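PDB 3OFT: cytochrome P450 from Novosphingobium aromaticivorans, which belongs to the cytochrome P450 family as CYP101C1 and binds an iron-containing protoporphyrin IX within a mainly helical fold. Local coordinates for residues Ile243-Leu248 with Val377-Gly382; Arg122-Ser127 with Glu142-Asn147; Ala316-Pro321 with Arg328-Ile333; Pro254-Leu259 with Glu322-Asp327. One frame throughout, in Å; residues are numbered along the deposited sequence.

Contact 1 (Ile243-Leu248 with Val377-Gly382); sequences IGMVAL and VTMKGG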
loop_
_atom_site.group_PDB
_atom_site.type_symbol
_atom_site.label_atom_id
_atom_site.label_comp_id
_atom_site.label_asym_id
_atom_site.label_seq_id
_atom_site.Cartn_x
_atom_site.Cartn_y
_atom_site.Cartn_z
ATOM N N ILE A 243 -2.056 8.535 -2.242
ATOM C CA ILE A 243 -2.411 9.729 -3.024
ATOM C C ILE A 243 -3.420 10.553 -2.239
ATOM O O ILE A 243 -3.310 11.785 -2.192
ATOM C CB ILE A 243 -2.931 9.394 -4.475
ATOM C CG1 ILE A 243 -1.809 8.836 -5.375
ATOM C CG2 ILE A 243 -3.625 10.595 -5.181
ATOM C CD1 ILE A 243 -0.562 9.649 -5.454
ATOM N N GLY A 244 -4.401 9.873 -1.635
ATOM C CA GLY A 244 -5.378 10.583 -0.765
ATOM C C GLY A 244 -4.713 11.314 0.405
ATOM O O GLY A 244 -5.073 12.470 0.702
ATOM N N MET A 245 -3.729 10.668 1.049
ATOM C CA MET A 245 -3.064 11.267 2.201
ATOM C C MET A 245 -2.230 12.486 1.762
ATOM O O MET A 245 -2.154 13.507 2.471
ATOM C CB MET A 245 -2.128 10.249 2.854
ATOM C CG MET A 245 -2.824 9.190 3.709
ATOM S SD MET A 245 -4.022 9.842 4.890
ATOM C CE MET A 245 -3.282 11.304 5.553
ATOM N N VAL A 246 -1.586 12.341 0.603
ATOM C CA VAL A 246 -0.814 13.457 0.007
ATOM C C VAL A 246 -1.717 14.654 -0.312
ATOM O O VAL A 246 -1.376 15.826 -0.007
ATOM C CB VAL A 246 -0.036 12.991 -1.219
ATOM C CG1 VAL A 246 0.524 14.246 -1.953
ATOM C CG2 VAL A 246 1.138 12.051 -0.746
ATOM N N ALA A 247 -2.865 14.378 -0.911
ATOM C CA ALA A 247 -3.824 15.474 -1.198
ATOM C C ALA A 247 -4.376 16.111 0.077
ATOM O O ALA A 247 -4.559 17.333 0.115
ATOM C CB ALA A 247 -4.997 14.994 -2.092
ATOM N N LEU A 248 -4.678 15.279 1.070
ATOM C CA LEU A 248 -5.192 15.746 2.375
ATOM C C LEU A 248 -4.140 16.680 3.014
ATOM O O LEU A 248 -4.473 17.797 3.440
ATOM C CB LEU A 248 -5.485 14.572 3.303
ATOM C CG LEU A 248 -5.841 14.949 4.753
ATOM C CD1 LEU A 248 -7.045 15.958 4.787
ATOM C CD2 LEU A 248 -6.177 13.669 5.522
ATOM N N VAL A 377 -13.606 15.266 6.766
ATOM C CA VAL A 377 -12.643 14.271 6.330
ATOM C C VAL A 377 -12.847 13.030 7.214
ATOM O O VAL A 377 -12.821 13.144 8.454
ATOM C CB VAL A 377 -11.196 14.776 6.542
ATOM C CG1 VAL A 377 -10.158 13.621 6.300
ATOM C CG2 VAL A 377 -10.909 15.987 5.635
ATOM N N THR A 378 -13.072 11.870 6.591
ATOM C CA THR A 378 -13.223 10.621 7.356
ATOM C C THR A 378 -12.197 9.615 6.841
ATOM O O THR A 378 -11.768 9.700 5.692
ATOM C CB THR A 378 -14.671 10.016 7.246
ATOM O OG1 THR A 378 -15.043 9.893 5.868
ATOM C CG2 THR A 378 -15.677 10.951 7.863
ATOM N N MET A 379 -11.817 8.668 7.692
ATOM C CA MET A 379 -10.797 7.682 7.366
ATOM C C MET A 379 -11.309 6.309 7.775
ATOM O O MET A 379 -12.287 6.228 8.514
ATOM C CB MET A 379 -9.507 7.994 8.141
ATOM C CG MET A 379 -8.910 9.346 7.803
ATOM S SD MET A 379 -7.213 9.489 8.354
ATOM C CE MET A 379 -6.823 11.238 8.146
ATOM N N LYS A 380 -10.638 5.245 7.332
ATOM C CA LYS A 380 -10.893 3.894 7.814
ATOM C C LYS A 380 -9.583 3.180 8.162
ATOM O O LYS A 380 -8.471 3.638 7.793
ATOM C CB LYS A 380 -11.676 3.083 6.771
ATOM C CG LYS A 380 -10.888 2.857 5.467
ATOM C CD LYS A 380 -11.590 1.847 4.598
ATOM C CE LYS A 380 -11.244 2.042 3.142
ATOM N NZ LYS A 380 -10.130 1.178 2.757
ATOM N N GLY A 381 -9.709 2.055 8.875
ATOM C CA GLY A 381 -8.542 1.276 9.303
ATOM C C GLY A 381 -8.423 0.038 8.440
ATOM O O GLY A 381 -8.558 0.129 7.235
ATOM N N GLY A 382 -8.192 -1.130 9.027
ATOM C CA GLY A 382 -7.886 -2.342 8.198
ATOM C C GLY A 382 -6.409 -2.415 7.812
ATOM O O GLY A 382 -5.597 -1.621 8.300
#

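Contact 2 (Arg122-Ser127 with Glu142-Asn147); sequences RKLMES and EILPLN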
loop_
_atom_site.group_PDB
_atom_site.type_symbol
_atom_site.label_atom_id
_atom_site.label_comp_id
_atom_site.label_asym_id
_atom_site.label_seq_id
_atom_site.Cartn_x
_atom_site.Cartn_y
_atom_site.Cartn_z
ATOM N N ARG A 122 -2.529 13.751 -15.519
ATOM C CA ARG A 122 -2.941 15.050 -16.072
ATOM C C ARG A 122 -4.343 15.019 -16.641
ATOM O O ARG A 122 -5.146 15.944 -16.403
ATOM C CB ARG A 122 -1.931 15.568 -17.119
ATOM C CG ARG A 122 -2.403 16.873 -17.826
ATOM C CD ARG A 122 -1.294 17.377 -18.756
ATOM N NE ARG A 122 -1.535 18.756 -19.174
ATOM C CZ ARG A 122 -0.613 19.535 -19.738
ATOM N NH1 ARG A 122 0.608 19.069 -19.981
ATOM N NH2 ARG A 122 -0.915 20.784 -20.063
ATOM N N LYS A 123 -4.646 13.966 -17.402
ATOM C CA LYS A 123 -5.972 13.799 -17.992
ATOM C C LYS A 123 -7.032 13.752 -16.879
ATOM O O LYS A 123 -8.100 14.338 -17.012
ATOM C CB LYS A 123 -6.021 12.519 -18.848
ATOM C CG LYS A 123 -7.327 12.289 -19.612
ATOM C CD LYS A 123 -7.343 10.933 -20.322
ATOM C CE LYS A 123 -8.507 10.846 -21.341
ATOM N NZ LYS A 123 -8.340 9.690 -22.276
ATOM N N LEU A 124 -6.742 13.059 -15.781
ATOM C CA LEU A 124 -7.740 12.907 -14.710
ATOM C C LEU A 124 -7.933 14.208 -13.925
ATOM O O LEU A 124 -9.085 14.610 -13.616
ATOM C CB LEU A 124 -7.349 11.721 -13.795
ATOM C CG LEU A 124 -8.328 11.329 -12.672
ATOM C CD1 LEU A 124 -9.696 10.976 -13.190
ATOM C CD2 LEU A 124 -7.730 10.180 -11.874
ATOM N N MET A 125 -6.821 14.885 -13.616
ATOM C CA MET A 125 -6.868 16.214 -13.039
ATOM C C MET A 125 -7.693 17.189 -13.886
ATOM O O MET A 125 -8.559 17.943 -13.361
ATOM C CB MET A 125 -5.447 16.741 -12.799
ATOM C CG MET A 125 -5.358 18.089 -12.163
ATOM S SD MET A 125 -5.494 19.444 -13.371
ATOM C CE MET A 125 -3.990 19.159 -14.348
ATOM N N GLU A 126 -7.414 17.221 -15.177
ATOM C CA GLU A 126 -8.156 18.147 -16.069
ATOM C C GLU A 126 -9.662 17.905 -16.183
ATOM O O GLU A 126 -10.420 18.831 -16.416
ATOM C CB GLU A 126 -7.537 18.168 -17.445
ATOM C CG GLU A 126 -6.211 18.934 -17.478
ATOM C CD GLU A 126 -5.479 18.724 -18.801
ATOM O OE1 GLU A 126 -5.941 17.900 -19.628
ATOM O OE2 GLU A 126 -4.430 19.368 -18.993
ATOM N N SER A 127 -10.079 16.654 -16.038
ATOM C CA SER A 127 -11.483 16.276 -16.005
ATOM C C SER A 127 -12.175 16.831 -14.740
ATOM O O SER A 127 -13.373 17.115 -14.784
ATOM C CB SER A 127 -11.629 14.747 -16.087
ATOM O OG SER A 127 -11.523 14.130 -14.802
ATOM N N GLU A 142 -9.267 6.784 -6.011
ATOM C CA GLU A 142 -9.676 5.421 -6.340
ATOM C C GLU A 142 -9.769 5.173 -7.844
ATOM O O GLU A 142 -10.126 4.074 -8.231
ATOM C CB GLU A 142 -11.003 5.026 -5.644
ATOM C CG GLU A 142 -10.750 4.579 -4.186
ATOM C CD GLU A 142 -11.978 4.516 -3.243
ATOM O OE1 GLU A 142 -11.735 4.142 -2.068
ATOM O OE2 GLU A 142 -13.127 4.849 -3.626
ATOM N N ILE A 143 -9.492 6.184 -8.666
ATOM C CA ILE A 143 -9.601 6.055 -10.110
ATOM C C ILE A 143 -8.193 5.935 -10.696
ATOM O O ILE A 143 -7.930 5.105 -11.571
ATOM C CB ILE A 143 -10.335 7.286 -10.716
ATOM C CG1 ILE A 143 -11.757 7.414 -10.156
ATOM C CG2 ILE A 143 -10.337 7.280 -12.268
ATOM C CD1 ILE A 143 -12.670 6.239 -10.516
ATOM N N LEU A 144 -7.284 6.771 -10.202
ATOM C CA LEU A 144 -5.947 6.830 -10.785
ATOM C C LEU A 144 -5.188 5.485 -10.841
ATOM O O LEU A 144 -4.592 5.177 -11.882
ATOM C CB LEU A 144 -5.096 7.900 -10.109
ATOM C CG LEU A 144 -3.730 8.131 -10.792
ATOM C CD1 LEU A 144 -3.893 8.919 -12.088
ATOM C CD2 LEU A 144 -2.768 8.854 -9.866
ATOM N N PRO A 145 -5.164 4.705 -9.735
ATOM C CA PRO A 145 -4.334 3.487 -9.765
ATOM C C PRO A 145 -4.790 2.479 -10.818
ATOM O O PRO A 145 -3.950 1.837 -11.436
ATOM C CB PRO A 145 -4.504 2.904 -8.347
ATOM C CG PRO A 145 -4.845 4.128 -7.487
ATOM C CD PRO A 145 -5.752 4.914 -8.395
ATOM N N LEU A 146 -6.098 2.341 -11.026
ATOM C CA LEU A 146 -6.562 1.445 -12.091
ATOM C C LEU A 146 -6.189 1.979 -13.463
ATOM O O LEU A 146 -5.730 1.196 -14.284
ATOM C CB LEU A 146 -8.064 1.157 -12.012
ATOM C CG LEU A 146 -8.526 0.135 -13.081
ATOM C CD1 LEU A 146 -7.913 -1.280 -12.856
ATOM C CD2 LEU A 146 -10.064 0.042 -13.138
ATOM N N ASN A 147 -6.384 3.281 -13.724
ATOM C CA ASN A 147 -5.888 3.876 -14.974
ATOM C C ASN A 147 -4.411 3.651 -15.193
ATOM O O ASN A 147 -3.959 3.355 -16.314
ATOM C CB ASN A 147 -6.196 5.386 -15.092
ATOM C CG ASN A 147 -7.678 5.673 -15.238
ATOM O OD1 ASN A 147 -8.490 4.746 -15.297
ATOM N ND2 ASN A 147 -8.043 6.972 -15.258
#

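Contact 3 (Ala316-Pro321 with Arg328-Ile333); sequences ASFEAP and RGLAPI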
loop_
_atom_site.group_PDB
_atom_site.type_symbol
_atom_site.label_atom_id
_atom_site.label_comp_id
_atom_site.label_asym_id
_atom_site.label_seq_id
_atom_site.Cartn_x
_atom_site.Cartn_y
_atom_site.Cartn_z
ATOM N N ALA A 316 10.266 7.491 19.519
ATOM C CA ALA A 316 11.438 6.763 19.979
ATOM C C ALA A 316 12.307 6.214 18.817
ATOM O O ALA A 316 13.489 5.937 19.011
ATOM C CB ALA A 316 11.048 5.687 21.002
ATOM N N SER A 317 11.738 6.110 17.608
ATOM C CA SER A 317 12.495 5.662 16.425
ATOM C C SER A 317 12.954 6.793 15.504
ATOM O O SER A 317 13.956 6.663 14.791
ATOM C CB SER A 317 11.660 4.649 15.592
ATOM O OG SER A 317 11.372 3.487 16.348
ATOM N N PHE A 318 12.196 7.877 15.476
ATOM C CA PHE A 318 12.529 9.022 14.619
ATOM C C PHE A 318 12.234 10.310 15.353
ATOM O O PHE A 318 11.219 10.442 16.032
ATOM C CB PHE A 318 11.722 8.975 13.319
ATOM C CG PHE A 318 12.028 7.769 12.456
ATOM C CD1 PHE A 318 13.063 7.817 11.520
ATOM C CD2 PHE A 318 11.295 6.576 12.601
ATOM C CE1 PHE A 318 13.356 6.693 10.728
ATOM C CE2 PHE A 318 11.587 5.459 11.828
ATOM C CZ PHE A 318 12.616 5.505 10.892
ATOM N N GLU A 319 13.096 11.293 15.172
ATOM C CA GLU A 319 12.934 12.565 15.873
ATOM C C GLU A 319 11.798 13.386 15.270
ATOM O O GLU A 319 11.761 13.550 14.052
ATOM C CB GLU A 319 14.242 13.338 15.729
ATOM C CG GLU A 319 14.479 14.374 16.790
ATOM C CD GLU A 319 15.049 13.772 18.093
ATOM O OE1 GLU A 319 14.812 12.568 18.383
ATOM O OE2 GLU A 319 15.736 14.517 18.829
ATOM N N ALA A 320 10.899 13.904 16.114
ATOM C CA ALA A 320 9.824 14.801 15.666
ATOM C C ALA A 320 9.123 14.224 14.435
ATOM O O ALA A 320 8.955 14.900 13.410
ATOM C CB ALA A 320 10.369 16.228 15.378
ATOM N N PRO A 321 8.692 12.960 14.541
ATOM C CA PRO A 321 8.242 12.163 13.377
ATOM C C PRO A 321 7.027 12.763 12.653
ATOM O O PRO A 321 6.835 12.500 11.475
ATOM C CB PRO A 321 7.892 10.796 14.012
ATOM C CG PRO A 321 7.577 11.124 15.442
ATOM C CD PRO A 321 8.522 12.237 15.815
ATOM N N ARG A 328 16.219 15.575 7.111
ATOM C CA ARG A 328 16.395 14.270 7.757
ATOM C C ARG A 328 17.502 13.420 7.138
ATOM O O ARG A 328 18.027 12.527 7.805
ATOM C CB ARG A 328 15.102 13.459 7.699
ATOM C CG ARG A 328 13.945 14.109 8.465
ATOM C CD ARG A 328 12.737 13.149 8.553
ATOM N NE ARG A 328 11.606 13.826 9.164
ATOM C CZ ARG A 328 11.371 13.855 10.477
ATOM N NH1 ARG A 328 12.153 13.210 11.332
ATOM N NH2 ARG A 328 10.317 14.497 10.935
ATOM N N GLY A 329 17.801 13.620 5.860
ATOM C CA GLY A 329 18.841 12.808 5.207
ATOM C C GLY A 329 18.526 11.313 5.304
ATOM O O GLY A 329 19.409 10.471 5.512
ATOM N N LEU A 330 17.244 10.980 5.191
ATOM C CA LEU A 330 16.768 9.624 5.472
ATOM C C LEU A 330 16.477 8.898 4.174
ATOM O O LEU A 330 15.530 9.275 3.485
ATOM C CB LEU A 330 15.459 9.761 6.243
ATOM C CG LEU A 330 15.156 9.028 7.547
ATOM C CD1 LEU A 330 13.696 8.562 7.529
ATOM C CD2 LEU A 330 16.133 7.905 7.944
ATOM N N ALA A 331 17.266 7.885 3.793
ATOM C CA ALA A 331 16.866 7.047 2.649
ATOM C C ALA A 331 15.503 6.334 2.918
ATOM O O ALA A 331 15.240 5.885 4.059
ATOM C CB ALA A 331 17.970 6.013 2.300
ATOM N N PRO A 332 14.643 6.230 1.883
ATOM C CA PRO A 332 13.314 5.618 2.080
ATOM C C PRO A 332 13.394 4.195 2.678
ATOM O O PRO A 332 12.537 3.809 3.437
ATOM C CB PRO A 332 12.756 5.582 0.669
ATOM C CG PRO A 332 13.322 6.877 0.065
ATOM C CD PRO A 332 14.754 6.850 0.546
ATOM N N ILE A 333 14.434 3.445 2.335
ATOM C CA ILE A 333 14.642 2.111 2.910
ATOM C C ILE A 333 14.775 2.107 4.429
ATOM O O ILE A 333 14.487 1.086 5.068
ATOM C CB ILE A 333 15.813 1.361 2.160
ATOM C CG1 ILE A 333 15.626 -0.172 2.192
ATOM C CG2 ILE A 333 17.163 1.837 2.627
ATOM C CD1 ILE A 333 16.383 -0.904 1.072
#

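Contact 4 (Pro254-Leu259 with Glu322-Asp327); sequences PEDQRL and EEVRFD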
loop_
_atom_site.group_PDB
_atom_site.type_symbol
_atom_site.label_atom_id
_atom_site.label_comp_id
_atom_site.label_asym_id
_atom_site.label_seq_id
_atom_site.Cartn_x
_atom_site.Cartn_y
_atom_site.Cartn_z
ATOM N N PRO A 254 -1.708 24.814 3.191
ATOM C CA PRO A 254 -1.565 25.741 2.091
ATOM C C PRO A 254 -0.126 26.243 1.952
ATOM O O PRO A 254 0.294 26.481 0.840
ATOM C CB PRO A 254 -2.468 26.909 2.499
ATOM C CG PRO A 254 -2.618 26.770 3.982
ATOM C CD PRO A 254 -2.728 25.278 4.139
ATOM N N GLU A 255 0.617 26.380 3.050
ATOM C CA GLU A 255 2.050 26.769 2.933
ATOM C C GLU A 255 2.874 25.759 2.125
ATOM O O GLU A 255 3.830 26.158 1.438
ATOM C CB GLU A 255 2.703 27.014 4.301
ATOM C CG GLU A 255 3.007 25.741 5.178
ATOM C CD GLU A 255 1.807 25.219 5.995
ATOM O OE1 GLU A 255 0.646 25.523 5.660
ATOM O OE2 GLU A 255 2.022 24.478 6.991
ATOM N N ASP A 256 2.539 24.461 2.231
ATOM C CA ASP A 256 3.243 23.463 1.382
ATOM C C ASP A 256 2.791 23.502 -0.056
ATOM O O ASP A 256 3.591 23.252 -0.948
ATOM C CB ASP A 256 3.214 22.037 1.948
ATOM C CG ASP A 256 4.096 21.899 3.217
ATOM O OD1 ASP A 256 3.952 20.895 3.955
ATOM O OD2 ASP A 256 4.913 22.827 3.498
ATOM N N GLN A 257 1.517 23.835 -0.329
ATOM C CA GLN A 257 1.134 24.029 -1.735
ATOM C C GLN A 257 1.959 25.147 -2.323
ATOM O O GLN A 257 2.471 25.056 -3.469
ATOM C CB GLN A 257 -0.348 24.463 -1.868
ATOM C CG GLN A 257 -1.355 23.381 -1.606
ATOM C CD GLN A 257 -2.798 23.890 -1.741
ATOM O OE1 GLN A 257 -3.612 23.659 -0.847
ATOM N NE2 GLN A 257 -3.111 24.557 -2.845
ATOM N N ARG A 258 2.076 26.235 -1.548
ATOM C CA ARG A 258 2.816 27.394 -2.033
ATOM C C ARG A 258 4.269 27.039 -2.226
ATOM O O ARG A 258 4.852 27.363 -3.238
ATOM C CB ARG A 258 2.715 28.568 -1.052
ATOM C CG ARG A 258 1.374 29.274 -1.084
ATOM C CD ARG A 258 1.460 30.520 -0.213
ATOM N NE ARG A 258 1.007 30.265 1.155
ATOM C CZ ARG A 258 -0.274 30.287 1.510
ATOM N NH1 ARG A 258 -1.210 30.546 0.598
ATOM N NH2 ARG A 258 -0.620 30.042 2.765
ATOM N N LEU A 259 4.859 26.382 -1.244
ATOM C CA LEU A 259 6.262 25.930 -1.389
ATOM C C LEU A 259 6.540 25.129 -2.655
ATOM O O LEU A 259 7.506 25.405 -3.398
ATOM C CB LEU A 259 6.670 25.113 -0.138
ATOM C CG LEU A 259 8.066 24.486 -0.146
ATOM C CD1 LEU A 259 9.173 25.562 -0.238
ATOM C CD2 LEU A 259 8.214 23.610 1.129
ATOM N N GLU A 322 6.211 13.570 13.333
ATOM C CA GLU A 322 5.041 14.142 12.696
ATOM C C GLU A 322 5.323 15.446 11.898
ATOM O O GLU A 322 4.451 15.942 11.170
ATOM C CB GLU A 322 3.877 14.287 13.685
ATOM C CG GLU A 322 3.206 12.941 13.954
ATOM C CD GLU A 322 2.081 13.010 14.937
ATOM O OE1 GLU A 322 1.698 11.936 15.447
ATOM O OE2 GLU A 322 1.563 14.124 15.190
ATOM N N GLU A 323 6.538 15.970 12.005
ATOM C CA GLU A 323 6.949 17.133 11.192
ATOM C C GLU A 323 7.361 16.688 9.794
ATOM O O GLU A 323 8.077 15.698 9.637
ATOM C CB GLU A 323 8.108 17.908 11.878
ATOM C CG GLU A 323 7.761 18.389 13.287
ATOM C CD GLU A 323 8.844 19.262 13.953
ATOM O OE1 GLU A 323 9.840 19.639 13.307
ATOM O OE2 GLU A 323 8.692 19.570 15.152
ATOM N N VAL A 324 6.889 17.397 8.780
ATOM C CA VAL A 324 7.304 17.172 7.409
ATOM C C VAL A 324 8.507 18.112 7.274
ATOM O O VAL A 324 8.342 19.336 7.355
ATOM C CB VAL A 324 6.181 17.570 6.411
ATOM C CG1 VAL A 324 6.669 17.564 4.951
ATOM C CG2 VAL A 324 4.958 16.620 6.583
ATOM N N ARG A 325 9.697 17.547 7.112
ATOM C CA ARG A 325 10.927 18.352 7.013
ATOM C C ARG A 325 11.970 17.745 6.127
ATOM O O ARG A 325 11.950 16.548 5.879
ATOM C CB ARG A 325 11.520 18.645 8.381
ATOM C CG ARG A 325 11.597 17.514 9.308
ATOM C CD ARG A 325 11.853 18.060 10.707
ATOM N NE ARG A 325 13.124 18.791 10.749
ATOM C CZ ARG A 325 13.322 19.953 11.360
ATOM N NH1 ARG A 325 12.325 20.575 12.001
ATOM N NH2 ARG A 325 14.531 20.507 11.325
ATOM N N PHE A 326 12.878 18.594 5.644
ATOM C CA PHE A 326 13.714 18.251 4.505
ATOM C C PHE A 326 15.158 17.989 4.917
ATOM O O PHE A 326 16.007 17.822 4.069
ATOM C CB PHE A 326 13.704 19.428 3.518
ATOM C CG PHE A 326 12.402 19.594 2.777
ATOM C CD1 PHE A 326 12.154 18.856 1.616
ATOM C CD2 PHE A 326 11.437 20.490 3.227
ATOM C CE1 PHE A 326 10.930 19.007 0.913
ATOM C CE2 PHE A 326 10.225 20.655 2.539
ATOM C CZ PHE A 326 9.974 19.898 1.380
ATOM N N ASP A 327 15.434 18.047 6.203
ATOM C CA ASP A 327 16.815 17.912 6.706
ATOM C C ASP A 327 17.057 16.572 7.396
ATOM O O ASP A 327 17.999 16.434 8.184
ATOM C CB ASP A 327 17.134 19.060 7.672
ATOM C CG ASP A 327 16.208 19.100 8.896
ATOM O OD1 ASP A 327 16.470 19.939 9.783
ATOM O OD2 ASP A 327 15.197 18.355 8.977
#

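Contact 1 (Ile243-Leu248 with Val377-Gly382)
Leu248 and Met379 make the close part of this contact: CD2 of the leucine lies 3.6 Å from the methionine CE, the two side chains crossing at about a right angle. Met379 gets there because its chain runs extended beyond CG (chi2 -164°, chi3 -169°), which carries the terminal methyl from the strand across to the helix. The second branch of Leu248 faces Val377. The two reach toward each other tip to tip, CD1 standing 4.0 Å from Val377 CG2, and CG1 of the valine comes up almost as near to both leucine methyls. Packing slackens toward Met245, whose folded chain brings its CE to 4.4 Å from the Met379 CE, methyl against methyl. No hydrogen bond joins the segments, so everything here is apolar. Val377 is partly exposed and marks the solvent side, whereas Leu248, Met245 and Met379 are buried. The helix is 221-252, a long helix of the P450 fold, and the Met245 side chain is about 9 Å from the haem. Strand 378-380 pairs with strand 386-394, whose Cys387 and Leu390 also pack on Leu248, while helix 26-31 adds Phe27 against Met245 and Tyr26 against Met379.

Contact 2 (Arg122-Ser127 with Glu142-Asn147)
The carbonyl oxygen of Leu124, whose side chain spans the gap to Ile143 and Leu144, takes one firm and one weak bond from Ser127. OG of the serine donates to Leu124 O at 2.8 Å, tilted 19° from the carbonyl plane, and the backbone N of Ser127 adds the weak bond to the same oxygen. Near the end of helix 107-128, the serine hydroxyl thus folds back on the preceding turn. Along the same turn, Arg122 NE forms a salt bridge with Glu126 OE2 at 3.0 Å; the carboxylate oxygen lies in the guanidinium plane, but is itself met from above its own plane. Leu124 itself points across, whereas the Arg122-Glu126 pair lies away from the contact. The leucine CG is anti to the backbone N (chi1 -175°), and both its methyls touch Ile143: CD1 and CD2 are each 3.9 Å from Ile143 CG2. CD2 alone goes on to Leu144, 3.8 Å from Leu144 N and 3.9 Å from Leu144 CB. Leu124 crosses Ile143 at about a right angle. The helices correspond to D and E of the P450 fold, the second interrupted here between helices 136-141 and 144-152. Leu144 also packs on Val120 and Ala121 of helix 107-128. Pro145 leans on Leu236, Val239 and Ala240 of helix 221-252, and the Asn147 OD1 is bonded to Arg164 NE. Next along helix 107-128, Met125 rests on Glu361 and Trp362 of helix 348-365.

Contact 3 (Ala316-Pro321 with Arg328-Ile333)
Arg328 clamps the backbone of Glu319 and Ala320 in the loop ahead of the haem-binding region that P450 structures call the meander. The salt bridge from its NE to Glu273 OE2 of helix 267-277, close beside Arg276, is consistent with the family's Glu-Arg-Arg triad. From CB, which points toward residues 316-321, the chain runs extended through CG and CD to NE (chi2 -171°, chi3 -174°), spanning the gap without touching the opposite segment. At the tip the two terminal nitrogens take one carbonyl each, both acceptors lying near the guanidinium plane at its edge. NH1 meets Glu319 O at 2.8 Å in a nearly straight bond (171° at the hydrogen), the donor sitting almost in line with the C=O. NH2 reaches Ala320 O at 2.9 Å from above the carbonyl plane, and also bonds Glu323 O. With all three nitrogens engaged, the guanidinium can hardly rotate, and the turn at Ala320 is pinned on its carbonyls. Arg276 NH1 holds the next carbonyl, Pro321 O. Alongside, Phe318 and Leu330 cross at about a right angle: Leu330 CD1 lies 3.7 Å from Phe318 CE1 and 4.1 Å from Phe318 CD1.

Contact 4 (Pro254-Leu259 with Glu322-Asp327)
Asp256 points at Val324 across the contact but spends its OD1 on His249 NE2 of helix 221-252, and no polar bond joins the two segments. The same OD1 comes no closer than 4.4 Å to Val324 CG1, so the acid is tied to the preceding helix and only approaches the valine. The firmer touch is apolar. Leu259 and Phe326 come at each other from opposite directions, with Leu259 CD2 3.8 Å from the ring atom CE2 and 4.1 Å from CZ. Leu259 has CG anti to the backbone N (chi1 176°), which sends its fork out from the helix to the ring. Charge is handled within the loop itself. Arg325 NE bonds Asp327 OD2 at 2.8 Å on the syn lone pair, while its NH1 bonds Glu323 OE1 at 3.0 Å; the approach of NH2 to Asp327 OD1 is modelled too short to be trusted. This network fastens residues 323 to 327 on the side of the loop turned from the helix. Phe326 is exposed, and the whole contact lies at the surface. Val324 also packs on Glu273, Leu274 and Arg277 of helix 267-277, and Phe326 on Ala269, so the loop touches both that helix and helix 254-262.

Coming from the N terminus, contact 2 closes first, bringing helix 144-152 back onto helix 107-128 over a short link, before any other contact opens. Contact 1 then opens on helix 221-252 and closes only at strand 378-380; contacts 3 and 4 nest inside that long loop. Contact 4 opens on helix 254-262, directly after the helix of contact 1. Contact 3 opens at 316-321, contact 4 closes at 322-327, and contact 3 closes at 328-333, so the two cross. They touch, their centres about 15 Å apart, and together tie the loop before helix 348-365 to helix 254-262 and to itself. Contacts 2 and 3 are furthest apart, about 31 Å between centres.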